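Local coordinates for Aac(6')-Ih protein (Acinetobacter baumannii, PDB 4E8O), which probably transfers an acetyl group from acetyl coenzyme A to the 6'-amino group of aminoglycoside antibiotics, a reaction that confers resistance, at residues Glu29-Arg39 against His50-Ile58. Residues are numbered along the deposited sequence; the frame is centred on the assembly and turned at random.
Sequences ESQLSDWLALR and HLQEMRQLI
E29 and R55 meet on the exposed side of the helix pair, where an extended glutamate suits a long arginine: OE2 of E29 lies 3.4 Å from NH1 of R55, a weak hydrogen bond within a salt bridge, with carboxylate and guanidinium planes nearly perpendicular. L32 follows, a branched apolar side chain that can face two ways: CD1 lies over one guanidinium face of R55, 3.3 Å from NH2 of R55, while CD2 packs against M54 and I58. W35 offers a broad surface to the flexible thioether. CG of M54 stands 3.5 Å from the centroid of the six-membered ring, almost on the normal, a CH-pi contact; the sulfur, 4.7 Å from that centroid, adds a Met-aromatic one. A bend at chi3 (64°) brings CE of M54 against CB of L36. M54 is thus a knob among L32, W35, L36 and R39, joining the two helices that follow the first strand in this GNAT fold, whose segments 32-39 and 50-57 run at 125° to each other, and which lie against strands 63-69 and 75-84. L36 carries an apolar CD1 to within 3.6 Å of CB of H50, the aliphatic base of the histidine. R39, extended and buried, needs several acceptors: NH1 donates to ND1 of H50 at 3.0 Å and, in the guanidinium plane, to OE1 of E53 at 3.2 Å, reaching that oxygen from above the carboxylate plane. NE forms a salt bridge with E80, whose OE2 also accepts the indole N-H of W35.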
ATOM      1  N   GLU B  29     -20.411  18.879   5.119  1.00 43.64           N
ATOM      2  CA  GLU B  29     -19.728  19.810   6.020  1.00 45.66           C
ATOM      3  C   GLU B  29     -20.570  20.098   7.261  1.00 45.34           C
ATOM      4  O   GLU B  29     -20.041  20.397   8.333  1.00 46.02           O
ATOM      5  CB  GLU B  29     -19.401  21.115   5.290  1.00 49.49           C
ATOM      6  CG  GLU B  29     -18.687  22.153   6.145  1.00 52.76           C
ATOM      7  CD  GLU B  29     -18.567  23.492   5.451  1.00 56.31           C
ATOM      8  OE1 GLU B  29     -18.759  23.538   4.216  1.00 56.93           O
ATOM      9  OE2 GLU B  29     -18.287  24.497   6.139  1.00 58.76           O
ATOM     10  N   SER B  30     -21.885  19.993   7.110  1.00 44.60           N
ATOM     11  CA  SER B  30     -22.809  20.229   8.215  1.00 45.55           C
ATOM     12  C   SER B  30     -22.691  19.171   9.315  1.00 43.29           C
ATOM     13  O   SER B  30     -23.136  19.392  10.443  1.00 44.74           O
ATOM     14  CB  SER B  30     -24.245  20.284   7.690  1.00 47.26           C
ATOM     15  OG  SER B  30     -24.495  19.221   6.786  1.00 46.66           O
ATOM     16  N   GLN B  31     -22.078  18.034   8.985  1.00 39.79           N
ATOM     17  CA  GLN B  31     -22.002  16.885   9.887  1.00 38.85           C
ATOM     18  C   GLN B  31     -20.578  16.574  10.353  1.00 36.88           C
ATOM     19  O   GLN B  31     -20.293  15.453  10.770  1.00 36.58           O
ATOM     20  CB  GLN B  31     -22.584  15.645   9.192  1.00 38.12           C
ATOM     21  CG  GLN B  31     -24.042  15.764   8.767  1.00 40.01           C
ATOM     22  CD  GLN B  31     -24.423  14.740   7.717  1.00 39.76           C
ATOM     23  OE1 GLN B  31     -23.654  14.465   6.799  1.00 39.31           O
ATOM     24  NE2 GLN B  31     -25.615  14.170   7.849  1.00 40.65           N
ATOM     25  N   LEU B  32     -19.689  17.561  10.285  1.00 36.21           N
ATOM     26  CA  LEU B  32     -18.288  17.360  10.653  1.00 34.60           C
ATOM     27  C   LEU B  32     -18.102  16.971  12.124  1.00 33.72           C
ATOM     28  O   LEU B  32     -17.232  16.160  12.456  1.00 31.16           O
ATOM     29  CB  LEU B  32     -17.468  18.610  10.322  1.00 36.56           C
ATOM     30  CG  LEU B  32     -17.277  18.908   8.833  1.00 37.14           C
ATOM     31  CD1 LEU B  32     -16.755  20.317   8.620  1.00 38.91           C
ATOM     32  CD2 LEU B  32     -16.341  17.898   8.196  1.00 34.90           C
ATOM     33  N   SER B  33     -18.923  17.546  12.997  1.00 35.66           N
ATOM     34  CA  SER B  33     -18.861  17.248  14.428  1.00 36.67           C
ATOM     35  C   SER B  33     -19.242  15.796  14.740  1.00 35.31           C
ATOM     36  O   SER B  33     -18.560  15.125  15.521  1.00 35.03           O
ATOM     37  CB  SER B  33     -19.750  18.213  15.211  1.00 39.87           C
ATOM     38  OG  SER B  33     -19.818  17.841  16.572  1.00 42.52           O
ATOM     39  N   ASP B  34     -20.320  15.309  14.129  1.00 34.28           N
ATOM     40  CA  ASP B  34     -20.713  13.908  14.297  1.00 32.58           C
ATOM     41  C   ASP B  34     -19.632  12.968  13.768  1.00 31.27           C
ATOM     42  O   ASP B  34     -19.402  11.892  14.326  1.00 30.74           O
ATOM     43  CB  ASP B  34     -22.027  13.621  13.568  1.00 31.94           C
ATOM     44  CG  ASP B  34     -23.206  14.347  14.174  1.00 34.34           C
ATOM     45  OD1 ASP B  34     -23.196  14.605  15.401  1.00 34.32           O
ATOM     46  OD2 ASP B  34     -24.151  14.653  13.417  1.00 35.55           O
ATOM     47  N   TRP B  35     -18.987  13.380  12.680  1.00 30.39           N
ATOM     48  CA  TRP B  35     -17.927  12.600  12.049  1.00 28.59           C
ATOM     49  C   TRP B  35     -16.695  12.580  12.942  1.00 29.74           C
ATOM     50  O   TRP B  35     -16.086  11.529  13.144  1.00 30.84           O
ATOM     51  CB  TRP B  35     -17.584  13.200  10.681  1.00 27.17           C
ATOM     52  CG  TRP B  35     -16.581  12.410   9.872  1.00 25.49           C
ATOM     53  CD1 TRP B  35     -16.112  11.153  10.135  1.00 24.25           C
ATOM     54  CD2 TRP B  35     -15.924  12.839   8.671  1.00 25.28           C
ATOM     55  NE1 TRP B  35     -15.206  10.779   9.172  1.00 24.42           N
ATOM     56  CE2 TRP B  35     -15.075  11.794   8.261  1.00 25.23           C
ATOM     57  CE3 TRP B  35     -15.979  14.005   7.900  1.00 26.73           C
ATOM     58  CZ2 TRP B  35     -14.281  11.881   7.115  1.00 25.91           C
ATOM     59  CZ3 TRP B  35     -15.196  14.090   6.766  1.00 27.04           C
ATOM     60  CH2 TRP B  35     -14.356  13.035   6.382  1.00 26.59           C
ATOM     61  N   LEU B  36     -16.344  13.745  13.483  1.00 30.39           N
ATOM     62  CA  LEU B  36     -15.177  13.886  14.357  1.00 30.43           C
ATOM     63  C   LEU B  36     -15.316  13.059  15.630  1.00 31.32           C
ATOM     64  O   LEU B  36     -14.373  12.380  16.043  1.00 31.00           O
ATOM     65  CB  LEU B  36     -14.964  15.361  14.718  1.00 32.07           C
ATOM     66  CG  LEU B  36     -13.846  15.680  15.713  1.00 32.37           C
ATOM     67  CD1 LEU B  36     -12.508  15.312  15.120  1.00 31.14           C
ATOM     68  CD2 LEU B  36     -13.857  17.146  16.121  1.00 33.90           C
ATOM     69  N   ALA B  37     -16.494  13.122  16.244  1.00 32.10           N
ATOM     70  CA  ALA B  37     -16.762  12.414  17.492  1.00 33.18           C
ATOM     71  C   ALA B  37     -16.527  10.906  17.393  1.00 32.69           C
ATOM     72  O   ALA B  37     -16.029  10.292  18.337  1.00 34.41           O
ATOM     73  CB  ALA B  37     -18.180  12.707  17.969  1.00 34.94           C
ATOM     74  N   LEU B  38     -16.898  10.315  16.261  1.00 30.84           N
ATOM     75  CA  LEU B  38     -16.667   8.892  16.027  1.00 29.27           C
ATOM     76  C   LEU B  38     -15.247   8.632  15.537  1.00 27.99           C
ATOM     77  O   LEU B  38     -14.626   7.637  15.917  1.00 27.84           O
ATOM     78  CB  LEU B  38     -17.678   8.338  15.020  1.00 27.32           C
ATOM     79  CG  LEU B  38     -19.135   8.331  15.477  1.00 26.65           C
ATOM     80  CD1 LEU B  38     -20.036   7.764  14.400  1.00 26.00           C
ATOM     81  CD2 LEU B  38     -19.267   7.521  16.747  1.00 26.95           C
ATOM     82  N   ARG B  39     -14.741   9.532  14.697  1.00 27.55           N
ATOM     83  CA  ARG B  39     -13.400   9.408  14.135  1.00 28.13           C
ATOM     84  C   ARG B  39     -12.335   9.415  15.223  1.00 28.70           C
ATOM     85  O   ARG B  39     -11.315   8.736  15.100  1.00 28.37           O
ATOM     86  CB  ARG B  39     -13.131  10.551  13.148  1.00 27.90           C
ATOM     87  CG  ARG B  39     -12.113  10.230  12.072  1.00 26.20           C
ATOM     88  CD  ARG B  39     -12.046  11.343  11.035  1.00 25.33           C
ATOM     89  NE  ARG B  39     -11.400  10.904   9.803  1.00 22.97           N
ATOM     90  CZ  ARG B  39     -10.173  11.252   9.432  1.00 24.33           C
ATOM     91  NH1 ARG B  39      -9.445  12.058  10.193  1.00 24.82           N
ATOM     92  NH2 ARG B  39      -9.672  10.795   8.291  1.00 24.14           N
ATOM     93  N   HIS B  50      -7.365  16.008  12.543  1.00 28.28           N
ATOM     94  CA  HIS B  50      -8.584  15.377  12.040  1.00 28.29           C
ATOM     95  C   HIS B  50      -9.330  16.304  11.072  1.00 28.59           C
ATOM     96  O   HIS B  50      -9.557  15.954   9.911  1.00 27.53           O
ATOM     97  CB  HIS B  50      -9.517  15.020  13.204  1.00 30.12           C
ATOM     98  CG  HIS B  50      -9.226  13.699  13.850  1.00 31.57           C
ATOM     99  ND1 HIS B  50      -9.412  12.498  13.200  1.00 31.09           N
ATOM    100  CD2 HIS B  50      -8.804  13.391  15.099  1.00 32.65           C
ATOM    101  CE1 HIS B  50      -9.095  11.506  14.015  1.00 31.32           C
ATOM    102  NE2 HIS B  50      -8.726  12.021  15.173  1.00 32.45           N
ATOM    103  N   LEU B  51      -9.704  17.484  11.562  1.00 29.72           N
ATOM    104  CA  LEU B  51     -10.498  18.444  10.792  1.00 30.86           C
ATOM    105  C   LEU B  51      -9.833  18.862   9.483  1.00 31.78           C
ATOM    106  O   LEU B  51     -10.507  19.030   8.464  1.00 30.96           O
ATOM    107  CB  LEU B  51     -10.811  19.683  11.639  1.00 31.67           C
ATOM    108  CG  LEU B  51     -11.900  19.517  12.699  1.00 31.96           C
ATOM    109  CD1 LEU B  51     -12.121  20.804  13.483  1.00 33.98           C
ATOM    110  CD2 LEU B  51     -13.198  19.062  12.050  1.00 31.03           C
ATOM    111  N   GLN B  52      -8.516  19.035   9.517  1.00 33.77           N
ATOM    112  CA  GLN B  52      -7.764  19.404   8.324  1.00 37.53           C
ATOM    113  C   GLN B  52      -7.921  18.303   7.281  1.00 35.76           C
ATOM    114  O   GLN B  52      -8.111  18.577   6.098  1.00 36.00           O
ATOM    115  CB  GLN B  52      -6.287  19.610   8.678  1.00 41.40           C
ATOM    116  CG  GLN B  52      -5.628  20.822   8.027  1.00 46.91           C
ATOM    117  CD  GLN B  52      -4.276  21.147   8.644  1.00 51.78           C
ATOM    118  OE1 GLN B  52      -4.010  20.811   9.799  1.00 53.14           O
ATOM    119  NE2 GLN B  52      -3.415  21.802   7.875  1.00 54.25           N
ATOM    120  N   GLU B  53      -7.869  17.055   7.731  1.00 34.27           N
ATOM    121  CA  GLU B  53      -8.002  15.916   6.832  1.00 34.85           C
ATOM    122  C   GLU B  53      -9.446  15.744   6.366  1.00 32.26           C
ATOM    123  O   GLU B  53      -9.696  15.527   5.183  1.00 32.00           O
ATOM    124  CB  GLU B  53      -7.510  14.639   7.520  1.00 38.02           C
ATOM    125  CG  GLU B  53      -7.330  13.452   6.581  1.00 41.15           C
ATOM    126  CD  GLU B  53      -6.816  12.219   7.297  1.00 43.98           C
ATOM    127  OE1 GLU B  53      -6.674  12.270   8.538  1.00 45.02           O
ATOM    128  OE2 GLU B  53      -6.553  11.200   6.623  1.00 45.70           O
ATOM    129  N   MET B  54     -10.389  15.848   7.302  1.00 31.15           N
ATOM    130  CA  MET B  54     -11.814  15.705   7.000  1.00 30.05           C
ATOM    131  C   MET B  54     -12.292  16.695   5.933  1.00 30.02           C
ATOM    132  O   MET B  54     -13.081  16.331   5.058  1.00 27.36           O
ATOM    133  CB  MET B  54     -12.649  15.853   8.281  1.00 30.16           C
ATOM    134  CG  MET B  54     -12.543  14.664   9.231  1.00 29.46           C
ATOM    135  SD  MET B  54     -12.749  15.114  10.965  1.00 25.53           S
ATOM    136  CE  MET B  54     -14.442  15.703  10.964  1.00 23.26           C
ATOM    137  N   ARG B  55     -11.813  17.937   5.996  1.00 32.57           N
ATOM    138  CA  ARG B  55     -12.239  18.961   5.040  1.00 34.79           C
ATOM    139  C   ARG B  55     -11.716  18.711   3.627  1.00 34.48           C
ATOM    140  O   ARG B  55     -12.364  19.085   2.652  1.00 35.49           O
ATOM    141  CB  ARG B  55     -11.844  20.366   5.519  1.00 37.59           C
ATOM    142  CG  ARG B  55     -12.577  20.807   6.775  1.00 40.59           C
ATOM    143  CD  ARG B  55     -12.591  22.322   6.935  1.00 44.72           C
ATOM    144  NE  ARG B  55     -13.555  22.743   7.947  1.00 46.89           N
ATOM    145  CZ  ARG B  55     -14.825  23.044   7.691  1.00 48.14           C
ATOM    146  NH1 ARG B  55     -15.291  22.980   6.451  1.00 48.40           N
ATOM    147  NH2 ARG B  55     -15.631  23.408   8.677  1.00 49.18           N
ATOM    148  N   GLN B  56     -10.547  18.081   3.518  1.00 34.45           N
ATOM    149  CA  GLN B  56      -9.990  17.710   2.218  1.00 34.95           C
ATOM    150  C   GLN B  56     -10.769  16.550   1.607  1.00 32.38           C
ATOM    151  O   GLN B  56     -11.193  16.614   0.455  1.00 32.49           O
ATOM    152  CB  GLN B  56      -8.525  17.284   2.365  1.00 38.07           C
ATOM    153  CG  GLN B  56      -7.566  18.362   2.860  1.00 43.46           C
ATOM    154  CD  GLN B  56      -6.148  17.830   3.002  1.00 46.65           C
ATOM    155  OE1 GLN B  56      -5.842  16.723   2.550  1.00 46.89           O
ATOM    156  NE2 GLN B  56      -5.277  18.613   3.632  1.00 48.66           N
ATOM    157  N   LEU B  57     -10.938  15.490   2.398  1.00 29.98           N
ATOM    158  CA  LEU B  57     -11.599  14.258   1.965  1.00 28.53           C
ATOM    159  C   LEU B  57     -12.960  14.483   1.300  1.00 28.33           C
ATOM    160  O   LEU B  57     -13.273  13.846   0.293  1.00 28.13           O
ATOM    161  CB  LEU B  57     -11.755  13.289   3.149  1.00 28.37           C
ATOM    162  CG  LEU B  57     -10.489  12.733   3.810  1.00 29.17           C
ATOM    163  CD1 LEU B  57     -10.828  11.828   4.983  1.00 28.94           C
ATOM    164  CD2 LEU B  57      -9.654  11.975   2.804  1.00 29.22           C
ATOM    165  N   ILE B  58     -13.758  15.393   1.854  1.00 28.27           N
ATOM    166  CA  ILE B  58     -15.123  15.613   1.366  1.00 29.59           C
ATOM    167  C   ILE B  58     -15.176  16.308   0.004  1.00 30.83           C
ATOM    168  O   ILE B  58     -16.228  16.351  -0.637  1.00 32.78           O
ATOM    169  CB  ILE B  58     -16.003  16.379   2.392  1.00 36.01           C
ATOM    170  CG1 ILE B  58     -15.327  17.677   2.839  1.00 37.04           C
ATOM    171  CG2 ILE B  58     -16.322  15.506   3.599  1.00 35.86           C
ATOM    172  CD1 ILE B  58     -16.013  18.348   4.016  1.00 38.55           C
TER